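Signal recognition particle receptor FtsY (Sulfolobus acidocaldarius, PDB 5L3S) serves as the receptor, or docking protein, for the signal recognition particle and pairs an SRP54-type helical bundle with a P-loop nucleotide-binding domain. Local coordinates at residues D228-A233 against Y264-P269; D89-I94 against N128-I133. One frame throughout, in Å; residues are numbered along the deposited sequence.

Contact 1 (D228-A233 against Y264-P269); sequences DALEQA and YELKKP
Leu266 meets the 228-233 helix through one methyl: its CD1 lies 3.6 Å from Ala233 CB and 4.1 Å from Leu230 CD1. The same carbon is 3.8 Å from Ala233 C, which places it against the backbone of the helix as well as its side chains. Its side chain is extended, with CG beside its own backbone N and CD1 anti to CA (chi2 178°), and this reach carries the methyl across while CD2 is directed elsewhere. Leu230 answers from one turn earlier. With its CG anti to the backbone N (chi1 -179°), this torsion brings its methyls up to the 264-269 segment, where it meets Leu266 at a slant, methyl against methyl. Its other methyl, CD2, passes 4.2 Å from Glu265 CG, so the aliphatic stem of the glutamate shares in the packing. The charged end of Glu265 is engaged elsewhere: OE1 forms a salt bridge with Arg234, further along helix 228-239. The backbone spacing is consistent with this, since CA of Ala233 and CA of Leu266 are 8.2 Å apart, a separation spanned by a methyl and a leucine. On the same helix, Gln232 NE2 donates to Asp228 OD2 at 3.1 Å along a nearly straight bond (174°), while Asp228 OD1 is hydrogen-bonded to a polar side chain of another protein chain. Leu230 also rests on Ile258 and on Val43 of the helical bundle, and Ala233 on Leu219 and Leu221 of strand 216-222. Neighbouring helices of the P-loop domain are thereby joined on one side of the sheet. The two segments share no hydrogen bond and bury only 151 Å² between them, implying that their direct cohesion is dispersive and weakly directional, with ionic reinforcement coming from Glu265 and Arg234 beside the apolar patch.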
ATOM      1  N   ASP B 228       2.907   0.779  -8.576  1.00 24.13           N
ATOM      2  CA  ASP B 228       2.361   2.128  -8.405  1.00 25.14           C
ATOM      3  C   ASP B 228       3.199   2.999  -7.481  1.00 25.60           C
ATOM      4  O   ASP B 228       3.120   4.226  -7.545  1.00 27.04           O
ATOM      5  CB  ASP B 228       0.911   2.129  -7.913  1.00 22.06           C
ATOM      6  CG  ASP B 228       0.206   3.446  -8.210  1.00 25.84           C
ATOM      7  OD1 ASP B 228       0.098   3.793  -9.408  1.00 25.61           O
ATOM      8  OD2 ASP B 228      -0.240   4.134  -7.263  1.00 26.14           O
ATOM      9  N   ALA B 229       3.980   2.378  -6.607  1.00 26.49           N
ATOM     10  CA  ALA B 229       4.831   3.153  -5.701  1.00 27.30           C
ATOM     11  C   ALA B 229       5.860   4.001  -6.477  1.00 30.84           C
ATOM     12  O   ALA B 229       6.120   5.166  -6.139  1.00 25.29           O
ATOM     13  CB  ALA B 229       5.514   2.231  -4.692  1.00 27.43           C
ATOM     14  N   LEU B 230       6.433   3.415  -7.523  1.00 25.48           N
ATOM     15  CA  LEU B 230       7.346   4.150  -8.385  1.00 29.46           C
ATOM     16  C   LEU B 230       6.600   5.260  -9.124  1.00 29.58           C
ATOM     17  O   LEU B 230       7.123   6.359  -9.304  1.00 29.02           O
ATOM     18  CB  LEU B 230       8.069   3.219  -9.371  1.00 25.93           C
ATOM     19  CG  LEU B 230       9.077   3.896 -10.310  1.00 27.94           C
ATOM     20  CD1 LEU B 230      10.183   4.614  -9.512  1.00 25.40           C
ATOM     21  CD2 LEU B 230       9.689   2.926 -11.346  1.00 31.00           C
ATOM     22  N   GLU B 231       5.380   4.971  -9.556  1.00 24.42           N
ATOM     23  CA  GLU B 231       4.566   5.990 -10.215  1.00 29.47           C
ATOM     24  C   GLU B 231       4.238   7.155  -9.272  1.00 24.49           C
ATOM     25  O   GLU B 231       4.304   8.315  -9.672  1.00 24.41           O
ATOM     26  CB  GLU B 231       3.282   5.386 -10.794  1.00 34.05           C
ATOM     27  CG  GLU B 231       2.456   6.373 -11.605  1.00 36.77           C
ATOM     28  CD  GLU B 231       3.022   6.603 -12.996  1.00 46.03           C
ATOM     29  OE1 GLU B 231       4.037   5.951 -13.354  1.00 44.93           O
ATOM     30  OE2 GLU B 231       2.444   7.431 -13.738  1.00 47.18           O
ATOM     31  N   GLN B 232       3.887   6.844  -8.029  1.00 20.47           N
ATOM     32  CA  GLN B 232       3.709   7.878  -6.996  1.00 21.49           C
ATOM     33  C   GLN B 232       4.973   8.734  -6.827  1.00 26.52           C
ATOM     34  O   GLN B 232       4.923   9.964  -6.804  1.00 29.75           O
ATOM     35  CB  GLN B 232       3.355   7.238  -5.641  1.00 23.48           C
ATOM     36  CG  GLN B 232       1.998   6.542  -5.583  1.00 23.34           C
ATOM     37  CD  GLN B 232       1.853   5.689  -4.338  1.00 22.33           C
ATOM     38  OE1 GLN B 232       2.448   5.978  -3.292  1.00 22.73           O
ATOM     39  NE2 GLN B 232       1.072   4.624  -4.444  1.00 20.73           N
ATOM     40  N   ALA B 233       6.105   8.069  -6.697  1.00 26.33           N
ATOM     41  CA  ALA B 233       7.381   8.762  -6.541  1.00 31.08           C
ATOM     42  C   ALA B 233       7.720   9.671  -7.724  1.00 32.64           C
ATOM     43  O   ALA B 233       8.219  10.776  -7.517  1.00 29.44           O
ATOM     44  CB  ALA B 233       8.489   7.761  -6.304  1.00 27.83           C
ATOM     45  N   TYR B 264      17.605   3.902  -8.754  1.00 37.38           N
ATOM     46  CA  TYR B 264      17.972   3.665 -10.146  1.00 36.31           C
ATOM     47  C   TYR B 264      17.307   4.666 -11.098  1.00 35.07           C
ATOM     48  O   TYR B 264      17.968   5.231 -11.962  1.00 37.76           O
ATOM     49  CB  TYR B 264      17.654   2.214 -10.554  1.00 32.22           C
ATOM     50  CG  TYR B 264      18.186   1.810 -11.901  1.00 35.10           C
ATOM     51  CD1 TYR B 264      17.431   1.986 -13.054  1.00 39.89           C
ATOM     52  CD2 TYR B 264      19.453   1.245 -12.027  1.00 37.80           C
ATOM     53  CE1 TYR B 264      17.926   1.614 -14.292  1.00 39.14           C
ATOM     54  CE2 TYR B 264      19.948   0.869 -13.251  1.00 39.75           C
ATOM     55  CZ  TYR B 264      19.186   1.056 -14.380  1.00 39.13           C
ATOM     56  OH  TYR B 264      19.697   0.681 -15.602  1.00 44.28           O
ATOM     57  N   GLU B 265      16.008   4.888 -10.930  1.00 34.67           N
ATOM     58  CA  GLU B 265      15.249   5.789 -11.801  1.00 39.43           C
ATOM     59  C   GLU B 265      15.289   7.270 -11.423  1.00 39.93           C
ATOM     60  O   GLU B 265      15.385   8.127 -12.297  1.00 44.23           O
ATOM     61  CB  GLU B 265      13.776   5.373 -11.842  1.00 35.14           C
ATOM     62  CG  GLU B 265      13.523   4.135 -12.639  1.00 40.82           C
ATOM     63  CD  GLU B 265      13.826   4.351 -14.096  1.00 51.40           C
ATOM     64  OE1 GLU B 265      13.413   5.402 -14.631  1.00 52.15           O
ATOM     65  OE2 GLU B 265      14.483   3.479 -14.698  1.00 54.07           O
ATOM     66  N   LEU B 266      15.171   7.565 -10.133  1.00 35.25           N
ATOM     67  CA  LEU B 266      14.918   8.936  -9.687  1.00 37.15           C
ATOM     68  C   LEU B 266      16.066   9.551  -8.895  1.00 39.02           C
ATOM     69  O   LEU B 266      15.999  10.722  -8.524  1.00 38.51           O
ATOM     70  CB  LEU B 266      13.647   8.987  -8.839  1.00 29.49           C
ATOM     71  CG  LEU B 266      12.389   8.452  -9.529  1.00 31.53           C
ATOM     72  CD1 LEU B 266      11.190   8.504  -8.597  1.00 33.03           C
ATOM     73  CD2 LEU B 266      12.138   9.235 -10.798  1.00 37.45           C
ATOM     74  N   LYS B 267      17.106   8.760  -8.646  1.00 34.49           N
ATOM     75  CA  LYS B 267      18.206   9.170  -7.780  1.00 39.85           C
ATOM     76  C   LYS B 267      17.712   9.673  -6.432  1.00 34.10           C
ATOM     77  O   LYS B 267      18.239  10.650  -5.906  1.00 35.44           O
ATOM     78  CB  LYS B 267      19.099  10.229  -8.456  1.00 42.44           C
ATOM     79  CG  LYS B 267      19.876   9.697  -9.652  1.00 47.08           C
ATOM     80  CD  LYS B 267      20.518   8.372  -9.292  1.00 57.95           C
ATOM     81  CE  LYS B 267      20.796   7.512 -10.513  1.00 65.25           C
ATOM     82  NZ  LYS B 267      21.093   6.109 -10.110  1.00 64.55           N
ATOM     83  N   LYS B 268      16.695   9.012  -5.881  1.00 27.83           N
ATOM     84  CA  LYS B 268      16.138   9.416  -4.593  1.00 27.45           C
ATOM     85  C   LYS B 268      16.472   8.368  -3.540  1.00 32.28           C
ATOM     86  O   LYS B 268      16.391   7.173  -3.801  1.00 34.64           O
ATOM     87  CB  LYS B 268      14.614   9.606  -4.685  1.00 27.63           C
ATOM     88  CG  LYS B 268      14.206  10.781  -5.558  1.00 32.34           C
ATOM     89  CD  LYS B 268      14.625  12.110  -4.917  1.00 37.69           C
ATOM     90  CE  LYS B 268      14.132  13.292  -5.742  1.00 35.61           C
ATOM     91  NZ  LYS B 268      14.744  14.578  -5.329  1.00 39.76           N
ATOM     92  N   PRO B 269      16.895   8.816  -2.353  1.00 31.57           N
ATOM     93  CA  PRO B 269      17.255   7.845  -1.316  1.00 32.61           C
ATOM     94  C   PRO B 269      16.103   7.507  -0.366  1.00 32.94           C
ATOM     95  O   PRO B 269      15.237   8.335  -0.099  1.00 32.47           O
ATOM     96  CB  PRO B 269      18.350   8.576  -0.542  1.00 32.78           C
ATOM     97  CG  PRO B 269      17.941  10.035  -0.636  1.00 32.93           C
ATOM     98  CD  PRO B 269      17.359  10.179  -2.034  1.00 33.29           C
TER

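Contact 2 (D89-I94 against N128-I133); sequences DLIEKI and NNLSTI
Ile91 presses two methyls against one face of the Asn128 amide, and this is the tight part of the contact. CD1 sits above the amide plane, 3.3 Å from Asn128 ND2 and 3.6 Å from Asn128 CG, while CG2 lies on the same face at 3.7 Å from Asn128 OD1. The side chains cross at about a right angle. In Ile91 the CG1 branch lies beside the backbone N (chi1 -68°), which leaves CG2 anti to that N and lets both branches face the amide. The amide is not left to rotate freely, because ND2 also donates to Met124 O in the helix that Asn128 follows. Packing is looser around Leu130, whose CD1 is 4.2 Å from Ile91 CG2 and equally 4.2 Å from Ile94 CG2. Inward, Ile94 and Leu130 both touch Leu125, and Ile94 reaches Val186 of the central sheet. The outer side is polar and solvent-facing: Asp89, itself exposed, caps the short helix through weak bonds from Ile91 N and Glu92 N to its OD2, and Glu92 and Asn129 are exposed as well. Asn129, with positive phi (60°), is the C-prime residue of a Schellman motif, closed by Leu130 N to Leu125 O and Asn129 N to Lys126 O. The arrangement is thus a helix-terminating turn leading from helix 114-127 into the parallel strand 132-137 of a P-loop fold, with helix 90-96 packed over it.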
ATOM      1  N   ASP B  89      23.349  11.806   7.023  1.00 42.61           N
ATOM      2  CA  ASP B  89      22.368  11.366   8.010  1.00 43.24           C
ATOM      3  C   ASP B  89      21.506  12.542   8.469  1.00 41.38           C
ATOM      4  O   ASP B  89      22.023  13.639   8.692  1.00 41.10           O
ATOM      5  CB  ASP B  89      23.089  10.738   9.202  1.00 51.23           C
ATOM      6  CG  ASP B  89      22.142  10.350  10.316  1.00 56.90           C
ATOM      7  OD1 ASP B  89      21.384   9.374  10.140  1.00 65.30           O
ATOM      8  OD2 ASP B  89      22.161  11.015  11.370  1.00 58.62           O
ATOM      9  N   LEU B  90      20.203  12.310   8.624  1.00 34.50           N
ATOM     10  CA  LEU B  90      19.261  13.396   8.887  1.00 38.29           C
ATOM     11  C   LEU B  90      19.519  14.101  10.210  1.00 36.05           C
ATOM     12  O   LEU B  90      19.385  15.319  10.311  1.00 36.27           O
ATOM     13  CB  LEU B  90      17.816  12.890   8.847  1.00 32.65           C
ATOM     14  CG  LEU B  90      16.748  13.940   9.162  1.00 36.07           C
ATOM     15  CD1 LEU B  90      16.823  15.097   8.173  1.00 36.68           C
ATOM     16  CD2 LEU B  90      15.370  13.321   9.151  1.00 30.05           C
ATOM     17  N   ILE B  91      19.870  13.334  11.231  1.00 33.85           N
ATOM     18  CA  ILE B  91      20.135  13.928  12.532  1.00 40.46           C
ATOM     19  C   ILE B  91      21.377  14.813  12.457  1.00 41.28           C
ATOM     20  O   ILE B  91      21.395  15.912  13.010  1.00 40.17           O
ATOM     21  CB  ILE B  91      20.261  12.852  13.623  1.00 47.60           C
ATOM     22  CG1 ILE B  91      18.899  12.187  13.843  1.00 50.06           C
ATOM     23  CG2 ILE B  91      20.767  13.458  14.929  1.00 43.11           C
ATOM     24  CD1 ILE B  91      18.998  10.775  14.355  1.00 58.75           C
ATOM     25  N   GLU B  92      22.396  14.352  11.735  1.00 33.19           N
ATOM     26  CA  GLU B  92      23.604  15.153  11.557  1.00 34.50           C
ATOM     27  C   GLU B  92      23.273  16.418  10.767  1.00 37.33           C
ATOM     28  O   GLU B  92      23.785  17.494  11.081  1.00 38.67           O
ATOM     29  CB  GLU B  92      24.725  14.345  10.876  1.00 37.57           C
ATOM     30  CG  GLU B  92      25.960  15.172  10.526  1.00 56.72           C
ATOM     31  CD  GLU B  92      26.968  14.401   9.690  1.00 68.61           C
ATOM     32  OE1 GLU B  92      26.909  13.151   9.685  1.00 73.89           O
ATOM     33  OE2 GLU B  92      27.815  15.045   9.032  1.00 68.20           O
ATOM     34  N   LYS B  93      22.394  16.285   9.773  1.00 35.05           N
ATOM     35  CA  LYS B  93      21.894  17.423   8.995  1.00 42.92           C
ATOM     36  C   LYS B  93      21.261  18.475   9.899  1.00 43.35           C
ATOM     37  O   LYS B  93      21.570  19.660   9.799  1.00 47.00           O
ATOM     38  CB  LYS B  93      20.825  16.981   7.994  1.00 41.88           C
ATOM     39  CG  LYS B  93      21.309  16.519   6.625  1.00 54.69           C
ATOM     40  CD  LYS B  93      20.095  16.249   5.720  1.00 57.38           C
ATOM     41  CE  LYS B  93      20.457  15.512   4.432  1.00 59.67           C
ATOM     42  NZ  LYS B  93      21.108  16.408   3.438  1.00 61.70           N
ATOM     43  N   ILE B  94      20.353  18.033  10.763  1.00 38.50           N
ATOM     44  CA  ILE B  94      19.678  18.938  11.694  1.00 35.62           C
ATOM     45  C   ILE B  94      20.678  19.583  12.659  1.00 44.69           C
ATOM     46  O   ILE B  94      20.707  20.805  12.798  1.00 43.73           O
ATOM     47  CB  ILE B  94      18.578  18.224  12.492  1.00 36.11           C
ATOM     48  CG1 ILE B  94      17.519  17.655  11.540  1.00 31.67           C
ATOM     49  CG2 ILE B  94      17.945  19.191  13.497  1.00 42.33           C
ATOM     50  CD1 ILE B  94      16.482  16.798  12.221  1.00 35.73           C
ATOM     51  N   ASN B 128      17.695  11.616  20.468  1.00 34.23           N
ATOM     52  CA  ASN B 128      18.887  12.343  20.042  1.00 41.98           C
ATOM     53  C   ASN B 128      18.961  13.731  20.674  1.00 41.36           C
ATOM     54  O   ASN B 128      19.744  14.578  20.244  1.00 43.40           O
ATOM     55  CB  ASN B 128      18.939  12.446  18.517  1.00 40.92           C
ATOM     56  CG  ASN B 128      19.423  11.166  17.867  1.00 43.60           C
ATOM     57  OD1 ASN B 128      20.631  10.965  17.687  1.00 47.79           O
ATOM     58  ND2 ASN B 128      18.488  10.281  17.528  1.00 29.68           N
ATOM     59  N   ASN B 129      18.129  13.951  21.688  1.00 42.82           N
ATOM     60  CA  ASN B 129      18.082  15.215  22.430  1.00 38.86           C
ATOM     61  C   ASN B 129      17.733  16.453  21.602  1.00 37.65           C
ATOM     62  O   ASN B 129      18.241  17.544  21.857  1.00 46.19           O
ATOM     63  CB  ASN B 129      19.385  15.427  23.208  1.00 46.72           C
ATOM     64  CG  ASN B 129      19.654  14.306  24.189  1.00 61.97           C
ATOM     65  OD1 ASN B 129      18.897  14.106  25.141  1.00 65.13           O
ATOM     66  ND2 ASN B 129      20.733  13.563  23.963  1.00 71.70           N
ATOM     67  N   LEU B 130      16.857  16.285  20.618  1.00 30.09           N
ATOM     68  CA  LEU B 130      16.369  17.410  19.826  1.00 36.80           C
ATOM     69  C   LEU B 130      14.914  17.727  20.178  1.00 40.20           C
ATOM     70  O   LEU B 130      14.077  16.836  20.163  1.00 33.58           O
ATOM     71  CB  LEU B 130      16.491  17.086  18.333  1.00 31.54           C
ATOM     72  CG  LEU B 130      17.947  16.963  17.872  1.00 37.25           C
ATOM     73  CD1 LEU B 130      18.050  16.318  16.500  1.00 36.49           C
ATOM     74  CD2 LEU B 130      18.595  18.325  17.868  1.00 35.08           C
ATOM     75  N   SER B 131      14.611  18.987  20.493  1.00 30.72           N
ATOM     76  CA  SER B 131      13.228  19.366  20.806  1.00 29.07           C
ATOM     77  C   SER B 131      12.372  19.430  19.537  1.00 34.60           C
ATOM     78  O   SER B 131      12.871  19.714  18.439  1.00 28.33           O
ATOM     79  CB  SER B 131      13.168  20.679  21.604  1.00 35.76           C
ATOM     80  OG  SER B 131      13.766  21.759  20.906  1.00 33.67           O
ATOM     81  N   THR B 132      11.082  19.127  19.660  1.00 26.95           N
ATOM     82  CA  THR B 132      10.223  19.012  18.490  0.58 30.66           C
ATOM     83  C   THR B 132       8.806  19.472  18.777  1.00 27.80           C
ATOM     84  O   THR B 132       8.311  19.295  19.889  1.00 31.68           O
ATOM     85  CB  THR B 132      10.120  17.539  18.021  0.58 33.45           C
ATOM     86  OG1 THR B 132       9.500  16.756  19.049  0.58 39.01           O
ATOM     87  CG2 THR B 132      11.489  16.957  17.716  0.58 24.24           C
ATOM     88  N   ILE B 133       8.153  20.044  17.775  1.00 28.62           N
ATOM     89  CA  ILE B 133       6.706  20.237  17.841  1.00 31.65           C
ATOM     90  C   ILE B 133       6.108  19.738  16.539  1.00 28.96           C
ATOM     91  O   ILE B 133       6.784  19.679  15.505  1.00 28.70           O
ATOM     92  CB  ILE B 133       6.276  21.701  18.081  1.00 35.90           C
ATOM     93  CG1 ILE B 133       6.566  22.566  16.857  1.00 41.08           C
ATOM     94  CG2 ILE B 133       6.932  22.274  19.331  1.00 34.04           C
ATOM     95  CD1 ILE B 133       6.088  23.991  17.020  1.00 52.39           C
TER

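From the N terminus, contact 2 comes first. Pairing 89-94 with 128-133, it closes a loop holding strand 102-107, the P-loop region and helix 114-127, and so fastens helix 90-96 to the lead-in of strand 132-137, the second parallel strand in chain order. The chain then builds further strands and helices before contact 1 opens at 228-233; that contact closes on 264-269 around strand 244-248 and joins successive helices near the helical bundle. The loops run in series, neither nested nor crossed. The centres of contacts 1 and 2 lie about 26 Å apart and the contacts do not touch, so they tie together separate regions linked by the shared central sheet.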